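Local coordinates for protein putative transcriptional regulator (Streptomyces coelicolor A3, PDB 2PQQ) that probably binds cAMP through this N-terminal cyclic nucleotide-binding domain and, as a longer CRP-type protein, probably regulates transcription by binding DNA, at residues 10-15 with 123-128; 31-36 with 95-100; 50-55 with 101-106; 54-59 with 71-76. All coordinates share one frame; numbering follows the deposited sequence.

Contact 1 of 4, residues 10-15 with 123-128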
loop_
_atom_site.group_PDB
_atom_site.type_symbol
_atom_site.label_atom_id
_atom_site.label_comp_id
_atom_site.label_asym_id
_atom_site.label_seq_id
_atom_site.Cartn_x
_atom_site.Cartn_y
_atom_site.Cartn_z
ATOM N N ASN A 10 -20.936 -4.719 0.218
ATOM C CA ASN A 10 -19.542 -5.085 0.410
ATOM C C ASN A 10 -18.887 -5.323 -0.958
ATOM O O ASN A 10 -19.578 -5.655 -1.924
ATOM C CB ASN A 10 -19.457 -6.334 1.285
ATOM C CG ASN A 10 -19.985 -7.587 0.582
ATOM O OD1 ASN A 10 -19.264 -8.212 -0.193
ATOM N ND2 ASN A 10 -21.228 -7.985 0.891
ATOM N N PRO A 11 -17.559 -5.150 -1.049
ATOM C CA PRO A 11 -16.794 -5.251 -2.295
ATOM C C PRO A 11 -16.703 -6.662 -2.906
ATOM O O PRO A 11 -16.181 -6.816 -4.015
ATOM C CB PRO A 11 -15.385 -4.798 -1.870
ATOM C CG PRO A 11 -15.604 -4.019 -0.593
ATOM C CD PRO A 11 -16.687 -4.793 0.080
ATOM N N LEU A 12 -17.178 -7.679 -2.209
ATOM C CA LEU A 12 -17.078 -9.030 -2.757
ATOM C C LEU A 12 -18.327 -9.421 -3.521
ATOM O O LEU A 12 -18.229 -9.924 -4.653
ATOM C CB LEU A 12 -16.807 -10.078 -1.668
ATOM C CG LEU A 12 -16.644 -11.517 -2.177
ATOM C CD1 LEU A 12 -15.597 -11.636 -3.319
ATOM C CD2 LEU A 12 -16.301 -12.507 -1.009
ATOM N N PHE A 13 -19.493 -9.203 -2.895
ATOM C CA PHE A 13 -20.772 -9.701 -3.434
ATOM C C PHE A 13 -21.630 -8.596 -4.046
ATOM O O PHE A 13 -22.792 -8.831 -4.387
ATOM C CB PHE A 13 -21.578 -10.404 -2.346
ATOM C CG PHE A 13 -20.897 -11.594 -1.746
ATOM C CD1 PHE A 13 -20.364 -12.607 -2.552
ATOM C CD2 PHE A 13 -20.823 -11.729 -0.361
ATOM C CE1 PHE A 13 -19.765 -13.732 -1.975
ATOM C CE2 PHE A 13 -20.243 -12.842 0.212
ATOM C CZ PHE A 13 -19.698 -13.846 -0.581
ATOM N N ALA A 14 -21.057 -7.396 -4.178
ATOM C CA ALA A 14 -21.814 -6.225 -4.618
ATOM C C ALA A 14 -22.472 -6.414 -5.982
ATOM O O ALA A 14 -23.565 -5.897 -6.215
ATOM C CB ALA A 14 -20.936 -4.952 -4.612
ATOM N N ALA A 15 -21.825 -7.163 -6.877
ATOM C CA ALA A 15 -22.314 -7.262 -8.262
ATOM C C ALA A 15 -23.221 -8.464 -8.523
ATOM O O ALA A 15 -23.722 -8.637 -9.636
ATOM C CB ALA A 15 -21.154 -7.246 -9.253
ATOM N N THR A 123 -16.509 -16.773 -12.128
ATOM C CA THR A 123 -16.125 -15.623 -12.907
ATOM C C THR A 123 -16.427 -14.303 -12.186
ATOM O O THR A 123 -15.586 -13.393 -12.165
ATOM C CB THR A 123 -16.829 -15.710 -14.266
ATOM O OG1 THR A 123 -16.358 -16.892 -14.915
ATOM C CG2 THR A 123 -16.506 -14.521 -15.131
ATOM N N ALA A 124 -17.612 -14.213 -11.583
ATOM C CA ALA A 124 -18.008 -13.015 -10.835
ATOM C C ALA A 124 -17.153 -12.817 -9.573
ATOM O O ALA A 124 -16.722 -11.696 -9.269
ATOM C CB ALA A 124 -19.487 -13.073 -10.494
ATOM N N LEU A 125 -16.874 -13.899 -8.847
ATOM C CA LEU A 125 -16.003 -13.775 -7.683
ATOM C C LEU A 125 -14.584 -13.414 -8.084
ATOM O O LEU A 125 -13.978 -12.553 -7.459
ATOM C CB LEU A 125 -16.045 -15.031 -6.813
ATOM C CG LEU A 125 -17.445 -15.287 -6.234
ATOM C CD1 LEU A 125 -17.416 -16.569 -5.457
ATOM C CD2 LEU A 125 -17.973 -14.110 -5.386
ATOM N N LEU A 126 -14.069 -14.038 -9.140
ATOM C CA LEU A 126 -12.733 -13.711 -9.652
ATOM C C LEU A 126 -12.634 -12.248 -10.080
ATOM O O LEU A 126 -11.627 -11.588 -9.814
ATOM C CB LEU A 126 -12.353 -14.646 -10.813
ATOM C CG LEU A 126 -11.908 -16.059 -10.405
ATOM C CD1 LEU A 126 -11.957 -16.990 -11.627
ATOM C CD2 LEU A 126 -10.511 -16.027 -9.783
ATOM N N ARG A 127 -13.669 -11.762 -10.768
ATOM C CA ARG A 127 -13.778 -10.348 -11.138
ATOM C C ARG A 127 -13.647 -9.449 -9.928
ATOM O O ARG A 127 -12.814 -8.565 -9.922
ATOM C CB ARG A 127 -15.106 -10.059 -11.851
ATOM C CG ARG A 127 -15.270 -8.618 -12.326
ATOM C CD ARG A 127 -16.524 -8.417 -13.193
ATOM N NE ARG A 127 -16.199 -8.355 -14.621
ATOM C CZ ARG A 127 -16.333 -9.367 -15.472
ATOM N NH1 ARG A 127 -16.806 -10.537 -15.053
ATOM N NH2 ARG A 127 -16.006 -9.209 -16.748
ATOM N N ALA A 128 -14.460 -9.691 -8.903
ATOM C CA ALA A 128 -14.513 -8.843 -7.712
ATOM C C ALA A 128 -13.164 -8.765 -7.012
ATOM O O ALA A 128 -12.678 -7.680 -6.719
ATOM C CB ALA A 128 -15.577 -9.362 -6.752
#
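Leu-12 and Phe-13, the two residues of 10-15 that press side chains on the 123-128 part of helix 120-139, both turn their backbone N-H groups onto Asn-10 OD1. Leu-12 N and Phe-13 N, each 2.9 Å from Asn-10 OD1, reach it from the same face of the carboxamide, the second bond the straighter (162° at the hydrogen). The bond from Leu-12 N closes an Asx turn, and that from Phe-13 N extends it to an Asx motif; they hold the loop curled, and from it both side chains meet the helix. Leu-12 has CG anti to its backbone N (chi1 -178°) and brings CD1 to Leu-125 CD2 at 4.0 Å and to Ala-128 CB at 4.1 Å. Leu-125 CD2 also meets the Phe-13 ring obliquely, 3.9 Å from CE1, while Leu-12 CG lies over one face of that ring, toward its rim. Ala-128 CB sits 3.4 Å from Leu-12 O. Leu-12 and Phe-13 also touch Leu-49 of strand 45-54. The N-terminal loop thus packs on a long helix that also meets the second subunit, where Leu-125 and Leu-126 touch its Leu-126, consistent with the dimerisation helix of CRP-family regulators.

Contact 2 of 4, residues 31-36 with 95-100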
loop_
_atom_site.group_PDB
_atom_site.type_symbol
_atom_site.label_atom_id
_atom_site.label_comp_id
_atom_site.label_asym_id
_atom_site.label_seq_id
_atom_site.Cartn_x
_atom_site.Cartn_y
_atom_site.Cartn_z
ATOM N N VAL A 31 -25.405 -17.942 12.657
ATOM C CA VAL A 31 -24.640 -17.994 13.900
ATOM C C VAL A 31 -25.241 -16.916 14.839
ATOM O O VAL A 31 -25.579 -15.827 14.386
ATOM C CB VAL A 31 -23.112 -17.759 13.630
ATOM C CG1 VAL A 31 -22.330 -17.733 14.919
ATOM C CG2 VAL A 31 -22.542 -18.841 12.708
ATOM N N THR A 32 -25.416 -17.226 16.121
ATOM C CA THR A 32 -25.847 -16.201 17.076
ATOM C C THR A 32 -24.961 -16.235 18.318
ATOM O O THR A 32 -24.671 -17.294 18.870
ATOM C CB THR A 32 -27.392 -16.272 17.398
ATOM O OG1 THR A 32 -27.703 -15.560 18.614
ATOM C CG2 THR A 32 -27.842 -17.708 17.531
ATOM N N LEU A 33 -24.493 -15.060 18.708
ATOM C CA LEU A 33 -23.602 -14.909 19.831
ATOM C C LEU A 33 -24.324 -14.123 20.910
ATOM O O LEU A 33 -25.051 -13.195 20.597
ATOM C CB LEU A 33 -22.374 -14.111 19.405
ATOM C CG LEU A 33 -21.541 -14.557 18.229
ATOM C CD1 LEU A 33 -20.450 -13.519 17.973
ATOM C CD2 LEU A 33 -20.961 -15.902 18.568
ATOM N N ALA A 34 -24.125 -14.509 22.165
ATOM C CA ALA A 34 -24.469 -13.660 23.304
ATOM C C ALA A 34 -23.329 -12.673 23.552
ATOM O O ALA A 34 -22.187 -12.906 23.146
ATOM C CB ALA A 34 -24.702 -14.497 24.549
ATOM N N ARG A 35 -23.635 -11.578 24.231
ATOM C CA ARG A 35 -22.627 -10.586 24.603
ATOM C C ARG A 35 -21.457 -11.235 25.351
ATOM O O ARG A 35 -21.656 -12.047 26.272
ATOM C CB ARG A 35 -23.276 -9.480 25.440
ATOM C CG ARG A 35 -22.324 -8.423 25.975
ATOM C CD ARG A 35 -23.055 -7.430 26.888
ATOM N NE ARG A 35 -23.314 -6.154 26.219
ATOM C CZ ARG A 35 -24.502 -5.736 25.784
ATOM N NH1 ARG A 35 -25.588 -6.479 25.946
ATOM N NH2 ARG A 35 -24.605 -4.554 25.190
ATOM N N GLY A 36 -20.237 -10.884 24.951
ATOM C CA GLY A 36 -19.045 -11.456 25.547
ATOM C C GLY A 36 -18.653 -12.813 24.968
ATOM O O GLY A 36 -17.608 -13.362 25.328
ATOM N N GLY A 95 -12.512 -11.983 17.662
ATOM C CA GLY A 95 -13.757 -11.280 17.478
ATOM C C GLY A 95 -14.593 -11.562 18.696
ATOM O O GLY A 95 -14.839 -12.715 19.023
ATOM N N THR A 96 -14.989 -10.495 19.379
ATOM C CA THR A 96 -15.765 -10.584 20.605
ATOM C C THR A 96 -17.097 -9.834 20.450
ATOM O O THR A 96 -17.129 -8.692 20.038
ATOM C CB THR A 96 -14.948 -10.046 21.784
ATOM O OG1 THR A 96 -13.762 -10.839 21.909
ATOM C CG2 THR A 96 -15.732 -10.099 23.096
ATOM N N ALA A 97 -18.188 -10.518 20.753
ATOM C CA ALA A 97 -19.517 -9.946 20.655
ATOM C C ALA A 97 -19.659 -8.860 21.725
ATOM O O ALA A 97 -19.416 -9.099 22.916
ATOM C CB ALA A 97 -20.588 -11.032 20.841
ATOM N N LEU A 98 -20.019 -7.659 21.306
ATOM C CA LEU A 98 -20.282 -6.580 22.271
ATOM C C LEU A 98 -21.731 -6.537 22.692
ATOM O O LEU A 98 -22.093 -5.885 23.699
ATOM C CB LEU A 98 -19.906 -5.229 21.682
ATOM C CG LEU A 98 -18.433 -5.093 21.372
ATOM C CD1 LEU A 98 -18.225 -3.896 20.427
ATOM C CD2 LEU A 98 -17.627 -4.963 22.676
ATOM N N THR A 99 -22.565 -7.210 21.905
ATOM C CA THR A 99 -24.007 -7.251 22.125
ATOM C C THR A 99 -24.482 -8.647 21.743
ATOM O O THR A 99 -23.672 -9.535 21.452
ATOM C CB THR A 99 -24.741 -6.243 21.202
ATOM O OG1 THR A 99 -24.434 -6.554 19.838
ATOM C CG2 THR A 99 -24.303 -4.823 21.469
ATOM N N GLU A 100 -25.795 -8.849 21.762
ATOM C CA GLU A 100 -26.396 -9.955 21.041
ATOM C C GLU A 100 -26.019 -9.762 19.577
ATOM O O GLU A 100 -26.212 -8.684 19.020
ATOM C CB GLU A 100 -27.918 -9.936 21.183
ATOM C CG GLU A 100 -28.596 -11.122 20.510
ATOM C CD GLU A 100 -29.729 -10.713 19.598
ATOM O OE1 GLU A 100 -30.831 -10.369 20.099
ATOM O OE2 GLU A 100 -29.521 -10.754 18.366
#
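Where strands 29-33 and 94-97 run out, segments 31-36 and 95-100 turn past each other with their touching parts 121° apart, joined by a backbone bond from Gly-36 N to Ala-97 O (2.8 Å). The crossing lies at the end of two strands in the beta roll of the cyclic nucleotide-binding domain, a member of the cupin clan. On the inner side Ala-97 CB points at the other segment and fills the angle beside Leu-33, 3.8 Å from Leu-33 CD1 and 3.4 Å from Ala-34 O. Gly-36 has a positive phi (83°) that a side chain would tolerate poorly. On the outer side Arg-35 runs over Leu-98 and Thr-99. It is modelled in two conformers, so its pose is doubtful; in the one described here the guanidinium lies with one face on Thr-99 CA, which is 4.0 Å above its centre. Leu-98 O approaches that same face, and its bonding angle to Arg-35 NE is poor. Thr-99 CG2 meets Arg-35 NH2 at 3.7 Å. Thr-99 OG1, set between the backbone N and the carbonyl carbon (chi1 58°), gives a hydrogen bond to Glu-100 O (2.9 Å) from above the carbonyl plane and accepts one from Lys-56 N. An alanine in place of Thr-99 would probably leave Lys-56 N and Glu-100 O without this shared mate and free the backbone there to shift. Thr-96 OG1 is bonded to His-60 NE2. Next to Thr-99, Glu-100 CA makes a C-H...O contact of 3.5 Å with Leu-33 O.

Contact 3 of 4, residues 50-55 with 101-106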
loop_
_atom_site.group_PDB
_atom_site.type_symbol
_atom_site.label_atom_id
_atom_site.label_comp_id
_atom_site.label_asym_id
_atom_site.label_seq_id
_atom_site.Cartn_x
_atom_site.Cartn_y
_atom_site.Cartn_z
ATOM N N TYR A 50 -18.005 -14.070 7.355
ATOM C CA TYR A 50 -19.274 -13.787 8.032
ATOM C C TYR A 50 -19.809 -12.459 7.520
ATOM O O TYR A 50 -19.034 -11.566 7.172
ATOM C CB TYR A 50 -19.107 -13.681 9.562
ATOM C CG TYR A 50 -18.528 -14.889 10.268
ATOM C CD1 TYR A 50 -19.357 -15.832 10.889
ATOM C CD2 TYR A 50 -17.140 -15.076 10.344
ATOM C CE1 TYR A 50 -18.802 -16.976 11.531
ATOM C CE2 TYR A 50 -16.581 -16.193 11.001
ATOM C CZ TYR A 50 -17.414 -17.136 11.573
ATOM O OH TYR A 50 -16.842 -18.206 12.251
ATOM N N VAL A 51 -21.106 -12.288 7.510
ATOM C CA VAL A 51 -21.728 -10.995 7.328
ATOM C C VAL A 51 -22.519 -10.784 8.585
ATOM O O VAL A 51 -23.283 -11.614 8.945
ATOM C CB VAL A 51 -22.654 -10.991 6.107
ATOM C CG1 VAL A 51 -23.440 -9.754 6.043
ATOM C CG2 VAL A 51 -21.877 -11.181 4.835
ATOM N N VAL A 52 -22.214 -9.732 9.319
ATOM C CA VAL A 52 -22.977 -9.449 10.532
ATOM C C VAL A 52 -24.372 -8.972 10.105
ATOM O O VAL A 52 -24.486 -8.045 9.291
ATOM C CB VAL A 52 -22.291 -8.342 11.417
ATOM C CG1 VAL A 52 -23.204 -7.909 12.555
ATOM C CG2 VAL A 52 -20.990 -8.839 11.973
ATOM N N THR A 53 -25.427 -9.555 10.669
ATOM C CA THR A 53 -26.779 -9.076 10.350
ATOM C C THR A 53 -27.442 -8.264 11.488
ATOM O O THR A 53 -28.397 -7.512 11.254
ATOM C CB THR A 53 -27.693 -10.214 9.852
ATOM O OG1 THR A 53 -27.938 -11.130 10.917
ATOM C CG2 THR A 53 -27.015 -10.984 8.701
ATOM N N GLU A 54 -26.937 -8.418 12.706
ATOM C CA GLU A 54 -27.333 -7.549 13.827
ATOM C C GLU A 54 -26.321 -7.645 14.955
ATOM O O GLU A 54 -25.656 -8.678 15.123
ATOM C CB GLU A 54 -28.745 -7.864 14.349
ATOM C CG GLU A 54 -28.980 -9.284 14.841
ATOM C CD GLU A 54 -30.446 -9.535 15.222
ATOM O OE1 GLU A 54 -31.326 -9.537 14.321
ATOM O OE2 GLU A 54 -30.721 -9.741 16.425
ATOM N N GLY A 55 -26.207 -6.557 15.707
ATOM C CA GLY A 55 -25.268 -6.465 16.813
ATOM C C GLY A 55 -23.915 -5.966 16.346
ATOM O O GLY A 55 -23.731 -5.631 15.174
ATOM N N VAL A 101 -25.444 -10.792 18.967
ATOM C CA VAL A 101 -25.052 -10.716 17.566
ATOM C C VAL A 101 -25.638 -11.889 16.775
ATOM O O VAL A 101 -25.688 -13.018 17.262
ATOM C CB VAL A 101 -23.502 -10.723 17.383
ATOM C CG1 VAL A 101 -23.117 -10.544 15.912
ATOM C CG2 VAL A 101 -22.839 -9.619 18.236
ATOM N N LYS A 102 -26.073 -11.603 15.556
ATOM C CA LYS A 102 -26.400 -12.643 14.590
ATOM C C LYS A 102 -25.567 -12.397 13.345
ATOM O O LYS A 102 -25.307 -11.233 12.970
ATOM C CB LYS A 102 -27.891 -12.639 14.257
ATOM C CG LYS A 102 -28.777 -13.150 15.383
ATOM C CD LYS A 102 -30.261 -13.100 15.007
ATOM C CE LYS A 102 -31.172 -13.187 16.228
ATOM N NZ LYS A 102 -31.026 -14.483 16.979
ATOM N N LEU A 103 -25.111 -13.497 12.744
ATOM C CA LEU A 103 -24.266 -13.467 11.558
ATOM C C LEU A 103 -24.693 -14.568 10.585
ATOM O O LEU A 103 -25.308 -15.560 10.990
ATOM C CB LEU A 103 -22.785 -13.708 11.906
ATOM C CG LEU A 103 -22.122 -13.063 13.130
ATOM C CD1 LEU A 103 -22.069 -14.062 14.253
ATOM C CD2 LEU A 103 -20.725 -12.625 12.781
ATOM N N LEU A 104 -24.343 -14.387 9.318
ATOM C CA LEU A 104 -24.466 -15.456 8.331
ATOM C C LEU A 104 -23.049 -15.837 7.929
ATOM O O LEU A 104 -22.248 -14.956 7.658
ATOM C CB LEU A 104 -25.244 -14.946 7.121
ATOM C CG LEU A 104 -26.743 -14.789 7.407
ATOM C CD1 LEU A 104 -27.452 -14.099 6.231
ATOM C CD2 LEU A 104 -27.375 -16.146 7.719
ATOM N N ALA A 105 -22.742 -17.122 7.895
ATOM C CA ALA A 105 -21.375 -17.573 7.619
ATOM C C ALA A 105 -21.302 -18.359 6.322
ATOM O O ALA A 105 -22.188 -19.168 6.035
ATOM C CB ALA A 105 -20.887 -18.439 8.775
ATOM N N LEU A 106 -20.251 -18.150 5.537
ATOM C CA LEU A 106 -20.004 -19.019 4.371
ATOM C C LEU A 106 -18.606 -19.610 4.513
ATOM O O LEU A 106 -17.648 -18.864 4.672
ATOM C CB LEU A 106 -20.148 -18.228 3.055
ATOM C CG LEU A 106 -20.108 -19.016 1.721
ATOM C CD1 LEU A 106 -21.367 -19.896 1.494
ATOM C CD2 LEU A 106 -19.854 -18.106 0.512
#
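Glu-54 and Lys-102 lie side by side and point the same way, their chains in touch from CG and CB (3.6 Å from Glu-54 CG to Lys-102 CB) out to OE2 and CE. The charged ends stop short of contact, with Glu-54 OE2 4.8 Å from Lys-102 NZ; Glu-54 OE2 also lies close to the like-charged Glu-100 OE2. An alanine in place of Glu-54 would probably strip the cover from the Lys-102 methylenes and leave its ammonium with one fewer carboxylate near. Next along, Thr-53 CG2 meets Leu-104 CD1 at 4.0 Å, the two side chains crossing at about a right angle. On the other face Leu-103 CD2 touches both Tyr-50 CB (3.8 Å) and Val-52 CG2 (3.9 Å), and the Tyr-50 ring, with CG anti to its carbonyl carbon (chi1 -58°), meets Ala-105 CB obliquely, 3.7 Å from CD1. Antiparallel bonds join Val-51 and Leu-104 in both directions. Thr-53 N and Glu-54 N then both bind Lys-102 O, at 2.9 and 3.3 Å, a classic beta bulge that shifts the register by one. Strand 101-107 is thus held between 45-54 and 29-33; Leu-104 and Leu-106 pack against helix 18-27, while Tyr-50 and Leu-103 reach Leu-39 of strand 38-40.

Contact 4 of 4, residues 54-59 with 71-76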
loop_
_atom_site.group_PDB
_atom_site.type_symbol
_atom_site.label_atom_id
_atom_site.label_comp_id
_atom_site.label_asym_id
_atom_site.label_seq_id
_atom_site.Cartn_x
_atom_site.Cartn_y
_atom_site.Cartn_z
ATOM N N GLU A 54 -26.937 -8.418 12.706
ATOM C CA GLU A 54 -27.333 -7.549 13.827
ATOM C C GLU A 54 -26.321 -7.645 14.955
ATOM O O GLU A 54 -25.656 -8.678 15.123
ATOM C CB GLU A 54 -28.745 -7.864 14.349
ATOM C CG GLU A 54 -28.980 -9.284 14.841
ATOM C CD GLU A 54 -30.446 -9.535 15.222
ATOM O OE1 GLU A 54 -31.326 -9.537 14.321
ATOM O OE2 GLU A 54 -30.721 -9.741 16.425
ATOM N N GLY A 55 -26.207 -6.557 15.707
ATOM C CA GLY A 55 -25.268 -6.465 16.813
ATOM C C GLY A 55 -23.915 -5.966 16.346
ATOM O O GLY A 55 -23.731 -5.631 15.174
ATOM N N LYS A 56 -22.969 -5.925 17.278
ATOM C CA LYS A 56 -21.621 -5.446 17.018
ATOM C C LYS A 56 -20.592 -6.461 17.494
ATOM O O LYS A 56 -20.709 -7.002 18.600
ATOM C CB LYS A 56 -21.403 -4.116 17.751
ATOM C CG LYS A 56 -22.363 -3.025 17.287
ATOM C CD LYS A 56 -22.217 -1.724 18.078
ATOM C CE LYS A 56 -23.086 -0.648 17.446
ATOM N NZ LYS A 56 -23.211 -0.880 15.962
ATOM N N VAL A 57 -19.592 -6.696 16.646
ATOM C CA VAL A 57 -18.439 -7.519 16.956
ATOM C C VAL A 57 -17.176 -6.640 16.972
ATOM O O VAL A 57 -16.839 -6.005 15.971
ATOM C CB VAL A 57 -18.251 -8.648 15.908
ATOM C CG1 VAL A 57 -17.032 -9.466 16.220
ATOM C CG2 VAL A 57 -19.482 -9.545 15.861
ATOM N N LYS A 58 -16.480 -6.609 18.109
ATOM C CA LYS A 58 -15.190 -5.933 18.197
ATOM C C LYS A 58 -14.074 -6.898 17.793
ATOM O O LYS A 58 -13.982 -7.992 18.337
ATOM C CB LYS A 58 -14.939 -5.431 19.627
ATOM C CG LYS A 58 -13.573 -4.818 19.842
ATOM C CD LYS A 58 -13.226 -4.839 21.318
ATOM C CE LYS A 58 -11.735 -4.722 21.521
ATOM N NZ LYS A 58 -11.275 -3.356 21.879
ATOM N N LEU A 59 -13.248 -6.496 16.836
ATOM C CA LEU A 59 -12.066 -7.271 16.481
ATOM C C LEU A 59 -10.852 -6.714 17.236
ATOM O O LEU A 59 -10.695 -5.495 17.322
ATOM C CB LEU A 59 -11.837 -7.260 14.963
ATOM C CG LEU A 59 -12.840 -8.004 14.068
ATOM C CD1 LEU A 59 -12.577 -7.692 12.616
ATOM C CD2 LEU A 59 -12.748 -9.497 14.296
ATOM N N LEU A 71 -9.121 -3.264 17.035
ATOM C CA LEU A 71 -8.807 -3.274 15.610
ATOM C C LEU A 71 -9.948 -2.729 14.740
ATOM O O LEU A 71 -9.711 -1.985 13.786
ATOM C CB LEU A 71 -8.464 -4.702 15.200
ATOM C CG LEU A 71 -7.451 -4.934 14.096
ATOM C CD1 LEU A 71 -6.530 -6.026 14.580
ATOM C CD2 LEU A 71 -8.151 -5.320 12.801
ATOM N N ALA A 72 -11.182 -3.113 15.074
ATOM C CA ALA A 72 -12.388 -2.656 14.376
ATOM C C ALA A 72 -13.627 -2.960 15.209
ATOM O O ALA A 72 -13.585 -3.803 16.108
ATOM C CB ALA A 72 -12.497 -3.327 12.996
ATOM N N VAL A 73 -14.722 -2.265 14.923
ATOM C CA VAL A 73 -16.043 -2.653 15.434
ATOM C C VAL A 73 -16.948 -2.885 14.227
ATOM O O VAL A 73 -17.201 -1.972 13.435
ATOM C CB VAL A 73 -16.670 -1.611 16.403
ATOM C CG1 VAL A 73 -18.109 -2.000 16.752
ATOM C CG2 VAL A 73 -15.847 -1.490 17.677
ATOM N N VAL A 74 -17.427 -4.113 14.088
ATOM C CA VAL A 74 -18.139 -4.519 12.888
ATOM C C VAL A 74 -19.620 -4.661 13.187
ATOM O O VAL A 74 -20.004 -5.391 14.100
ATOM C CB VAL A 74 -17.572 -5.850 12.320
ATOM C CG1 VAL A 74 -18.327 -6.274 11.054
ATOM C CG2 VAL A 74 -16.075 -5.745 12.058
ATOM N N GLY A 75 -20.453 -3.958 12.420
ATOM C CA GLY A 75 -21.898 -3.999 12.622
ATOM C C GLY A 75 -22.682 -4.511 11.427
ATOM O O GLY A 75 -22.104 -5.061 10.488
ATOM N N PRO A 76 -24.010 -4.298 11.436
ATOM C CA PRO A 76 -24.863 -4.915 10.422
ATOM C C PRO A 76 -24.396 -4.622 8.988
ATOM O O PRO A 76 -24.056 -3.482 8.667
ATOM C CB PRO A 76 -26.240 -4.315 10.710
ATOM C CG PRO A 76 -26.187 -3.955 12.165
ATOM C CD PRO A 76 -24.791 -3.445 12.353
#
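Pro-76 brings a puckered ring against the start of 54-59, its CD 3.7 Å from Gly-55 O and its CG 4.1 Å from Glu-54 CA; the flat groups are the peptides. Val-57 N, 2.9 Å from Val-74 O, donates in the plane of that carbonyl. The return bond from Val-74 N to Val-57 O is 2.7 Å, its donor tilted 26° from the plane. This antiparallel pairing, with strand axes 168° apart, forms the ladder of a beta hairpin. At its far end Leu-71 N (2.7 Å) and, weakly, Ala-72 N both bind Leu-59 O, a classic beta bulge, with Leu-71 CB 3.2 Å from this oxygen. Gly-55 O, buried and without a hydrogen-bond partner in the model, receives a C-H...O contact from Gly-75 CA at 3.5 Å. Leu-59, with CG anti to its carbonyl carbon (chi1 -69°), reaches across to Val-74, CD1 to CG2 at 4.0 Å, the two chains lying aslant on the face they share with Val-57 and Ala-72. On the other face Lys-56 CB rests against Val-73 CG1. Strand 79-80 covers the first face, where Ile-80 touches Val-57, Leu-59 and Val-74. Strand 94-97 flanks 57-62 on the side away from 68-74, and at the bulge Leu-59 packs on Asp-147 and Leu-71 on Ser-146 of the third subunit.

In the fold
Contacts 2, 3 and 4 lie together in the beta roll, their centres 9 to 10 Å apart, whereas contact 1 joins the N-terminal loop to the long helix, with its centre 28 Å from that of contact 2. Contacts 1 and 3 are buried, the first mainly apolar and without hydrogen bonds between its segments, the second a backbone ladder lined mainly by aliphatic side chains. Contact 4 is likewise a backbone ladder, but partly exposed; contact 2 has a single backbone bond and exposed polar side chains. Contacts 3 and 4 share Glu-54 and Gly-55, where the chain passes from one sheet to the other. Strands 94-97 and 101-107, successive in the chain, link contact 2 to contact 3, and Val-101 packs against Val-57 of contact 4.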